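Local coordinates for protein alkylhalidase CmlS (PDB 3I3L) that acts as an FAD-dependent halogenase in the biosynthesis of the antibiotic chloramphenicol, carrying its flavin covalently attached, at residues A[37-47]-A[332-343]; A[97-105]-A[377-385]. One frame throughout, in Å; residues are numbered along the deposited sequence.

From the N terminus, the chain first runs through helix 33-44 and its exit, then reaches the loop 97-105 between strands 89-97 and 105-108. Only much later does helix 327-347 come back on the first of these, closing contact 1 over 284 intervening residues. The C-terminal end of the next helix, 352-382, with the residues just after it, then meets loop 97-105 and closes contact 2 over 271. The two closures therefore cross. Contact 1 joins two helices beside the nucleotide-binding sheet; contact 2 ties a hairpin loop of the other large sheet to the end of the long helix. They lie on opposite sides of the chain's centre, their own centres 40 Å apart.

Contact 1: residues A[37-47]-A[332-343]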
loop_
_atom_site.group_PDB
_atom_site.type_symbol
_atom_site.label_atom_id
_atom_site.label_comp_id
_atom_site.label_asym_id
_atom_site.label_seq_id
_atom_site.Cartn_x
_atom_site.Cartn_y
_atom_site.Cartn_z
ATOM N N VAL A 37 14.642 -4.304 -5.178
ATOM C CA VAL A 37 13.607 -4.847 -6.040
ATOM C C VAL A 37 13.681 -4.227 -7.388
ATOM O O VAL A 37 13.442 -4.926 -8.381
ATOM C CB VAL A 37 12.164 -4.677 -5.433
ATOM C CG1 VAL A 37 11.095 -5.142 -6.392
ATOM C CG2 VAL A 37 12.081 -5.443 -4.151
ATOM N N ALA A 38 13.923 -2.910 -7.447
ATOM C CA ALA A 38 14.054 -2.260 -8.780
ATOM C C ALA A 38 15.242 -2.901 -9.587
ATOM O O ALA A 38 15.099 -3.218 -10.755
ATOM C CB ALA A 38 14.295 -0.821 -8.646
ATOM N N GLY A 39 16.379 -3.104 -8.927
ATOM C CA GLY A 39 17.567 -3.643 -9.589
ATOM C C GLY A 39 17.380 -5.098 -10.014
ATOM O O GLY A 39 17.638 -5.432 -11.167
ATOM N N LEU A 40 16.882 -5.930 -9.110
ATOM C CA LEU A 40 16.507 -7.310 -9.449
ATOM C C LEU A 40 15.536 -7.374 -10.617
ATOM O O LEU A 40 15.679 -8.225 -11.506
ATOM C CB LEU A 40 15.865 -8.025 -8.250
ATOM C CG LEU A 40 16.762 -8.256 -7.039
ATOM C CD1 LEU A 40 15.926 -8.638 -5.829
ATOM C CD2 LEU A 40 17.854 -9.337 -7.352
ATOM N N THR A 41 14.535 -6.500 -10.648
ATOM C CA THR A 41 13.563 -6.571 -11.746
ATOM C C THR A 41 14.178 -6.102 -13.072
ATOM O O THR A 41 13.963 -6.725 -14.091
ATOM C CB THR A 41 12.263 -5.786 -11.409
ATOM O OG1 THR A 41 11.753 -6.297 -10.197
ATOM C CG2 THR A 41 11.198 -5.935 -12.497
ATOM N N LEU A 42 14.929 -4.988 -13.041
ATOM C CA LEU A 42 15.612 -4.453 -14.219
ATOM C C LEU A 42 16.660 -5.461 -14.786
ATOM O O LEU A 42 16.803 -5.582 -15.970
ATOM C CB LEU A 42 16.349 -3.156 -13.881
ATOM C CG LEU A 42 15.590 -1.847 -13.973
ATOM C CD1 LEU A 42 16.317 -0.726 -13.169
ATOM C CD2 LEU A 42 15.276 -1.446 -15.440
ATOM N N HIS A 43 17.360 -6.180 -13.911
ATOM C CA HIS A 43 18.297 -7.230 -14.329
ATOM C C HIS A 43 17.574 -8.396 -15.032
ATOM O O HIS A 43 17.962 -8.792 -16.125
ATOM C CB HIS A 43 19.071 -7.737 -13.131
ATOM C CG HIS A 43 19.787 -9.018 -13.389
ATOM N ND1 HIS A 43 21.093 -9.059 -13.871
ATOM C CD2 HIS A 43 19.402 -10.306 -13.203
ATOM C CE1 HIS A 43 21.460 -10.319 -13.996
ATOM N NE2 HIS A 43 20.456 -11.096 -13.598
ATOM N N LYS A 44 16.490 -8.894 -14.439
ATOM C CA LYS A 44 15.689 -9.948 -15.045
ATOM C C LYS A 44 15.145 -9.458 -16.409
ATOM O O LYS A 44 14.926 -10.268 -17.340
ATOM C CB LYS A 44 14.519 -10.291 -14.102
ATOM C CG LYS A 44 13.505 -11.353 -14.597
ATOM C CD LYS A 44 12.496 -11.648 -13.493
ATOM C CE LYS A 44 11.407 -12.653 -13.922
ATOM N NZ LYS A 44 12.009 -14.021 -14.051
ATOM N N LEU A 45 14.889 -8.147 -16.533
ATOM C CA LEU A 45 14.412 -7.619 -17.811
ATOM C C LEU A 45 15.567 -7.345 -18.812
ATOM O O LEU A 45 15.337 -6.877 -19.918
ATOM C CB LEU A 45 13.555 -6.366 -17.642
ATOM C CG LEU A 45 12.252 -6.533 -16.858
ATOM C CD1 LEU A 45 11.646 -5.157 -16.558
ATOM C CD2 LEU A 45 11.246 -7.424 -17.641
ATOM N N GLY A 46 16.796 -7.631 -18.380
ATOM C CA GLY A 46 17.948 -7.643 -19.232
ATOM C C GLY A 46 18.703 -6.325 -19.286
ATOM O O GLY A 46 19.459 -6.110 -20.227
ATOM N N HIS A 47 18.513 -5.446 -18.297
ATOM C CA HIS A 47 19.169 -4.163 -18.294
ATOM C C HIS A 47 20.368 -4.172 -17.432
ATOM O O HIS A 47 20.596 -5.109 -16.685
ATOM C CB HIS A 47 18.167 -3.036 -17.912
ATOM C CG HIS A 47 16.996 -2.959 -18.843
ATOM N ND1 HIS A 47 16.937 -2.073 -19.897
ATOM C CD2 HIS A 47 15.851 -3.675 -18.892
ATOM C CE1 HIS A 47 15.814 -2.257 -20.577
ATOM N NE2 HIS A 47 15.132 -3.218 -19.985
ATOM N N SER A 332 7.977 -1.815 -3.128
ATOM C CA SER A 332 8.219 -3.008 -3.982
ATOM C C SER A 332 7.448 -2.902 -5.247
ATOM O O SER A 332 7.977 -3.158 -6.340
ATOM C CB SER A 332 7.785 -4.269 -3.234
ATOM O OG SER A 332 8.660 -4.437 -2.114
ATOM N N GLN A 333 6.195 -2.535 -5.134
ATOM C CA GLN A 333 5.315 -2.447 -6.290
ATOM C C GLN A 333 5.743 -1.373 -7.229
ATOM O O GLN A 333 5.724 -1.576 -8.445
ATOM C CB GLN A 333 3.886 -2.233 -5.816
ATOM C CG GLN A 333 2.889 -1.618 -6.802
ATOM C CD GLN A 333 1.530 -1.236 -6.109
ATOM O OE1 GLN A 333 1.009 -2.044 -5.287
ATOM N NE2 GLN A 333 0.943 -0.012 -6.452
ATOM N N SER A 334 6.130 -0.211 -6.706
ATOM C CA SER A 334 6.509 0.890 -7.584
ATOM C C SER A 334 7.851 0.544 -8.212
ATOM O O SER A 334 8.124 0.940 -9.329
ATOM C CB SER A 334 6.565 2.253 -6.836
ATOM O OG SER A 334 7.627 2.350 -5.862
ATOM N N ALA A 335 8.699 -0.174 -7.471
ATOM C CA ALA A 335 10.030 -0.550 -7.977
ATOM C C ALA A 335 9.866 -1.463 -9.172
ATOM O O ALA A 335 10.484 -1.238 -10.218
ATOM C CB ALA A 335 10.876 -1.267 -6.845
ATOM N N VAL A 336 8.971 -2.448 -9.052
ATOM C CA VAL A 336 8.653 -3.341 -10.167
ATOM C C VAL A 336 8.072 -2.560 -11.310
ATOM O O VAL A 336 8.433 -2.820 -12.487
ATOM C CB VAL A 336 7.672 -4.459 -9.742
ATOM C CG1 VAL A 336 6.994 -5.079 -10.959
ATOM C CG2 VAL A 336 8.423 -5.558 -8.927
ATOM N N SER A 337 7.204 -1.603 -11.021
ATOM C CA SER A 337 6.581 -0.807 -12.118
ATOM C C SER A 337 7.567 0.097 -12.811
ATOM O O SER A 337 7.476 0.341 -14.018
ATOM C CB SER A 337 5.422 0.056 -11.583
ATOM O OG SER A 337 4.416 -0.783 -11.074
ATOM N N ALA A 338 8.478 0.664 -12.040
ATOM C CA ALA A 338 9.443 1.605 -12.626
ATOM C C ALA A 338 10.416 0.815 -13.532
ATOM O O ALA A 338 10.780 1.302 -14.567
ATOM C CB ALA A 338 10.276 2.339 -11.536
ATOM N N ALA A 339 10.819 -0.383 -13.084
ATOM C CA ALA A 339 11.607 -1.301 -13.889
ATOM C C ALA A 339 10.893 -1.623 -15.244
ATOM O O ALA A 339 11.484 -1.492 -16.316
ATOM C CB ALA A 339 11.871 -2.595 -13.084
ATOM N N ALA A 340 9.638 -2.038 -15.184
ATOM C CA ALA A 340 8.916 -2.408 -16.376
ATOM C C ALA A 340 8.770 -1.191 -17.253
ATOM O O ALA A 340 8.787 -1.299 -18.488
ATOM C CB ALA A 340 7.545 -2.984 -15.992
ATOM N N ALA A 341 8.572 -0.026 -16.629
ATOM C CA ALA A 341 8.395 1.221 -17.377
ATOM C C ALA A 341 9.659 1.576 -18.152
ATOM O O ALA A 341 9.584 1.973 -19.318
ATOM C CB ALA A 341 8.040 2.397 -16.392
ATOM N N ILE A 342 10.818 1.481 -17.451
ATOM C CA ILE A 342 12.100 1.779 -18.102
ATOM C C ILE A 342 12.330 0.779 -19.290
ATOM O O ILE A 342 12.730 1.163 -20.389
ATOM C CB ILE A 342 13.212 1.734 -17.080
ATOM C CG1 ILE A 342 13.187 3.015 -16.164
ATOM C CG2 ILE A 342 14.618 1.715 -17.812
ATOM C CD1 ILE A 342 14.041 2.814 -14.938
ATOM N N ASP A 343 12.024 -0.490 -19.065
ATOM C CA ASP A 343 12.133 -1.482 -20.136
ATOM C C ASP A 343 11.279 -1.157 -21.347
ATOM O O ASP A 343 11.731 -1.223 -22.496
ATOM C CB ASP A 343 11.776 -2.890 -19.602
ATOM C CG ASP A 343 11.934 -3.965 -20.670
ATOM O OD1 ASP A 343 13.037 -4.086 -21.255
ATOM O OD2 ASP A 343 10.954 -4.659 -20.948
#
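Ala339 presses its methyl onto Thr41 and Leu42: CB lies 3.5 Å from Thr41 CG2, tight for two carbons, and 3.9 Å from Leu42 CG. Thr41 can offer a methyl here because its hydroxyl (chi1 -56°) folds back along its own helix, where OG1 donates to Val37 O at 2.8 Å. That carbonyl also accepts Thr41 N, and the two donors come to it from opposite faces of its plane. A turn earlier Ala335 repeats the small-residue theme, its CB 3.5 Å from Ala38 N. With alanines at these places the helix axes approach to 8.0 Å and run roughly side by side, 33° apart. Val37 CG1 meets Val336 CG2 at 3.7 Å, the two side chains crossing at a slant. Helix 33-44 probably follows the first strand and glycine-rich turn of a Rossmann-type FAD-binding fold, with Gly30 and Gly32 in the turn and Gly35 in the helix's first turn. Helix 327-347 begins at the flavin site too: Ser332 OG bonds to the carbonyl of Val328, an FAD-binding residue. Ala38, Leu42 and Ile342 all rest on Ile181 of the central sheet. Past the last turn, Gly46 closes helix 33-44 in a Schellman motif and the chain swings to His47. Its NE2 donates to Asp343 OD1 at 2.6 Å, the oxygen lying close to the imidazole plane and met on its anti side, somewhat off the plane of a carboxylate turned 80° from the ring. ND1 of His47 is bonded to Ser24 N, while Asp343 OD2 takes salt bridges from Arg347 and Arg497, which would probably keep the aspartate charged.

Contact 2: residues A[97-105]-A[377-385]; sequences LWGQDQAPW and FYTFASFTE
Trp98 lays its indole against the last turns of helix 352-382, and its NE1 donates to Phe377 O at 2.8 Å. The hydrogen bond is nearly straight (175°) and the acceptor lies in the indole plane, yet the nitrogen stands above the plane of the carbonyl, which also accepts Ala381 N within the helix. Ala381 CB makes a CH-pi contact over one indole face, 3.8 Å from the centroid of the five-membered ring, while the ring edge of Phe377 is turned to the opposite face. Swapping Trp98 for an alanine would probably leave Phe377 O without this second donor and open a gap between Ala381 and Phe377. Trp105 CZ2 also meets Phe377 CE2, rim to rim at 3.3 Å, completing an aromatic cluster.

The segment 97-105 is the loop of a beta hairpin between strands 89-97 and 105-108, and its turn is held by polar bonds to the chain leaving the helix. Gln100 N donates to Thr384 OG1 at 2.8 Å; chi1 of 58° sets that hydroxyl between the threonine's backbone N and carbonyl carbon, close over Gly99, where a CB would collide with it. At the side-chain end Gln100 NE2 gives a short bond of 2.5 Å to Glu385 OE2, the oxygen in the plane of the amide, and the donor on its syn side but tilted from the carboxylate plane, the two planes 79° apart. Thr230 OG1 is bonded to the same carboxylate oxygen and to Gly99 N. Gln100 O, in turn, accepts Gln102 NE2 at 3.2 Å. Tyr378, whose CD1 meets the indole edge at Trp98 CZ2, has its hydroxyl bonded to Asp321 and Trp235.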
loop_
_atom_site.group_PDB
_atom_site.type_symbol
_atom_site.label_atom_id
_atom_site.label_comp_id
_atom_site.label_asym_id
_atom_site.label_seq_id
_atom_site.Cartn_x
_atom_site.Cartn_y
_atom_site.Cartn_z
ATOM N N LEU A 97 -7.358 -2.457 17.758
ATOM C CA LEU A 97 -8.189 -2.087 18.925
ATOM C C LEU A 97 -8.500 -0.635 18.754
ATOM O O LEU A 97 -7.677 0.202 19.096
ATOM C CB LEU A 97 -7.492 -2.364 20.265
ATOM C CG LEU A 97 -6.861 -3.765 20.356
ATOM C CD1 LEU A 97 -6.379 -4.053 21.775
ATOM C CD2 LEU A 97 -7.811 -4.847 19.900
ATOM N N TRP A 98 -9.679 -0.353 18.191
ATOM C CA TRP A 98 -9.904 0.894 17.453
ATOM C C TRP A 98 -11.035 1.729 18.017
ATOM O O TRP A 98 -12.212 1.484 17.740
ATOM C CB TRP A 98 -10.159 0.593 15.941
ATOM C CG TRP A 98 -9.774 1.771 15.101
ATOM C CD1 TRP A 98 -10.609 2.588 14.414
ATOM C CD2 TRP A 98 -8.455 2.269 14.896
ATOM N NE1 TRP A 98 -9.892 3.572 13.779
ATOM C CE2 TRP A 98 -8.563 3.411 14.086
ATOM C CE3 TRP A 98 -7.191 1.861 15.328
ATOM C CZ2 TRP A 98 -7.452 4.165 13.693
ATOM C CZ3 TRP A 98 -6.082 2.625 14.956
ATOM C CH2 TRP A 98 -6.227 3.754 14.126
ATOM N N GLY A 99 -10.666 2.725 18.814
ATOM C CA GLY A 99 -11.643 3.456 19.593
ATOM C C GLY A 99 -11.714 2.880 20.983
ATOM O O GLY A 99 -11.029 1.866 21.273
ATOM N N GLN A 100 -12.511 3.509 21.861
ATOM C CA GLN A 100 -12.603 3.016 23.254
ATOM C C GLN A 100 -13.837 2.165 23.383
ATOM O O GLN A 100 -14.836 2.413 22.693
ATOM C CB GLN A 100 -12.611 4.187 24.257
ATOM C CG GLN A 100 -11.277 5.001 24.267
ATOM C CD GLN A 100 -10.088 4.157 24.712
ATOM O OE1 GLN A 100 -10.159 3.442 25.722
ATOM N NE2 GLN A 100 -9.001 4.195 23.935
ATOM N N ASP A 101 -13.757 1.127 24.223
ATOM C CA ASP A 101 -14.885 0.189 24.397
ATOM C C ASP A 101 -15.471 -0.317 23.099
ATOM O O ASP A 101 -16.700 -0.318 22.896
ATOM C CB ASP A 101 -15.961 0.856 25.236
ATOM C CG ASP A 101 -15.505 1.050 26.659
ATOM O OD1 ASP A 101 -15.447 -0.008 27.376
ATOM O OD2 ASP A 101 -15.156 2.219 27.028
ATOM N N GLN A 102 -14.596 -0.713 22.180
ATOM C CA GLN A 102 -15.072 -1.343 20.960
ATOM C C GLN A 102 -14.589 -2.758 21.004
ATOM O O GLN A 102 -13.517 -3.050 21.524
ATOM C CB GLN A 102 -14.524 -0.645 19.695
ATOM C CG GLN A 102 -14.832 0.851 19.624
ATOM C CD GLN A 102 -16.304 1.148 19.355
ATOM O OE1 GLN A 102 -16.850 0.747 18.325
ATOM N NE2 GLN A 102 -16.944 1.859 20.284
ATOM N N ALA A 103 -15.391 -3.650 20.456
ATOM C CA ALA A 103 -14.922 -5.005 20.181
ATOM C C ALA A 103 -13.668 -4.877 19.269
ATOM O O ALA A 103 -13.627 -4.002 18.399
ATOM C CB ALA A 103 -16.044 -5.744 19.436
ATOM N N PRO A 104 -12.695 -5.746 19.440
ATOM C CA PRO A 104 -11.548 -5.844 18.504
ATOM C C PRO A 104 -11.971 -6.191 17.085
ATOM O O PRO A 104 -13.012 -6.792 16.910
ATOM C CB PRO A 104 -10.705 -7.011 19.079
ATOM C CG PRO A 104 -11.130 -7.120 20.519
ATOM C CD PRO A 104 -12.599 -6.713 20.558
ATOM N N TRP A 105 -11.199 -5.784 16.082
ATOM C CA TRP A 105 -11.373 -6.368 14.752
ATOM C C TRP A 105 -10.077 -6.826 14.080
ATOM O O TRP A 105 -8.998 -6.292 14.373
ATOM C CB TRP A 105 -12.220 -5.473 13.826
ATOM C CG TRP A 105 -11.509 -4.274 13.313
ATOM C CD1 TRP A 105 -11.432 -3.010 13.895
ATOM C CD2 TRP A 105 -10.802 -4.204 12.073
ATOM N NE1 TRP A 105 -10.704 -2.168 13.059
ATOM C CE2 TRP A 105 -10.307 -2.878 11.944
ATOM C CE3 TRP A 105 -10.539 -5.149 11.039
ATOM C CZ2 TRP A 105 -9.536 -2.479 10.843
ATOM C CZ3 TRP A 105 -9.820 -4.722 9.895
ATOM C CH2 TRP A 105 -9.315 -3.405 9.822
ATOM N N PHE A 377 -11.037 5.521 8.656
ATOM C CA PHE A 377 -10.597 4.898 9.899
ATOM C C PHE A 377 -10.330 5.878 11.024
ATOM O O PHE A 377 -10.813 5.662 12.135
ATOM C CB PHE A 377 -9.423 3.938 9.732
ATOM C CG PHE A 377 -9.824 2.633 9.196
ATOM C CD1 PHE A 377 -9.960 2.435 7.819
ATOM C CD2 PHE A 377 -10.093 1.585 10.058
ATOM C CE1 PHE A 377 -10.362 1.190 7.311
ATOM C CE2 PHE A 377 -10.484 0.355 9.562
ATOM C CZ PHE A 377 -10.621 0.164 8.174
ATOM N N TYR A 378 -9.583 6.955 10.753
ATOM C CA TYR A 378 -9.343 7.925 11.821
ATOM C C TYR A 378 -10.696 8.519 12.340
ATOM O O TYR A 378 -10.899 8.653 13.530
ATOM C CB TYR A 378 -8.376 9.024 11.410
ATOM C CG TYR A 378 -6.941 8.608 11.469
ATOM C CD1 TYR A 378 -6.425 8.009 12.584
ATOM C CD2 TYR A 378 -6.088 8.796 10.401
ATOM C CE1 TYR A 378 -5.099 7.634 12.666
ATOM C CE2 TYR A 378 -4.717 8.404 10.479
ATOM C CZ TYR A 378 -4.268 7.813 11.606
ATOM O OH TYR A 378 -2.931 7.402 11.729
ATOM N N THR A 379 -11.601 8.886 11.421
ATOM C CA THR A 379 -12.899 9.394 11.826
ATOM C C THR A 379 -13.680 8.432 12.766
ATOM O O THR A 379 -14.312 8.891 13.719
ATOM C CB THR A 379 -13.741 9.791 10.606
ATOM O OG1 THR A 379 -12.961 10.711 9.853
ATOM C CG2 THR A 379 -15.053 10.495 11.033
ATOM N N PHE A 380 -13.621 7.126 12.505
ATOM C CA PHE A 380 -14.332 6.149 13.353
ATOM C C PHE A 380 -13.781 6.122 14.739
ATOM O O PHE A 380 -14.554 6.042 15.722
ATOM C CB PHE A 380 -14.262 4.706 12.798
ATOM C CG PHE A 380 -14.910 4.560 11.470
ATOM C CD1 PHE A 380 -16.017 5.354 11.136
ATOM C CD2 PHE A 380 -14.431 3.642 10.536
ATOM C CE1 PHE A 380 -16.620 5.238 9.883
ATOM C CE2 PHE A 380 -15.052 3.502 9.286
ATOM C CZ PHE A 380 -16.137 4.300 8.961
ATOM N N ALA A 381 -12.463 6.178 14.854
ATOM C CA ALA A 381 -11.878 6.209 16.205
ATOM C C ALA A 381 -12.150 7.525 16.935
ATOM O O ALA A 381 -12.179 7.551 18.168
ATOM C CB ALA A 381 -10.403 5.953 16.181
ATOM N N SER A 382 -12.337 8.598 16.172
ATOM C CA SER A 382 -12.497 9.922 16.757
ATOM C C SER A 382 -13.828 10.051 17.548
ATOM O O SER A 382 -13.935 10.907 18.431
ATOM C CB SER A 382 -12.378 11.030 15.715
ATOM O OG SER A 382 -13.526 11.034 14.871
ATOM N N PHE A 383 -14.794 9.187 17.246
ATOM C CA PHE A 383 -16.066 9.174 17.967
ATOM C C PHE A 383 -15.917 8.718 19.412
ATOM O O PHE A 383 -16.700 9.115 20.283
ATOM C CB PHE A 383 -17.082 8.299 17.234
ATOM C CG PHE A 383 -17.518 8.896 15.920
ATOM C CD1 PHE A 383 -18.033 10.195 15.879
ATOM C CD2 PHE A 383 -17.407 8.182 14.743
ATOM C CE1 PHE A 383 -18.442 10.777 14.667
ATOM C CE2 PHE A 383 -17.797 8.778 13.518
ATOM C CZ PHE A 383 -18.307 10.060 13.486
ATOM N N THR A 384 -14.897 7.907 19.694
ATOM C CA THR A 384 -14.713 7.451 21.049
ATOM C C THR A 384 -13.386 7.868 21.648
ATOM O O THR A 384 -13.117 7.560 22.812
ATOM C CB THR A 384 -14.904 5.961 21.196
ATOM O OG1 THR A 384 -13.986 5.289 20.338
ATOM C CG2 THR A 384 -16.386 5.588 20.832
ATOM N N GLU A 385 -12.569 8.587 20.886
ATOM C CA GLU A 385 -11.339 9.120 21.485
ATOM C C GLU A 385 -11.533 10.622 21.769
ATOM O O GLU A 385 -12.366 11.251 21.145
ATOM C CB GLU A 385 -10.106 8.863 20.563
ATOM C CG GLU A 385 -9.682 7.399 20.476
ATOM C CD GLU A 385 -9.041 6.854 21.755
ATOM O OE1 GLU A 385 -8.734 7.625 22.705
ATOM O OE2 GLU A 385 -8.840 5.611 21.843
#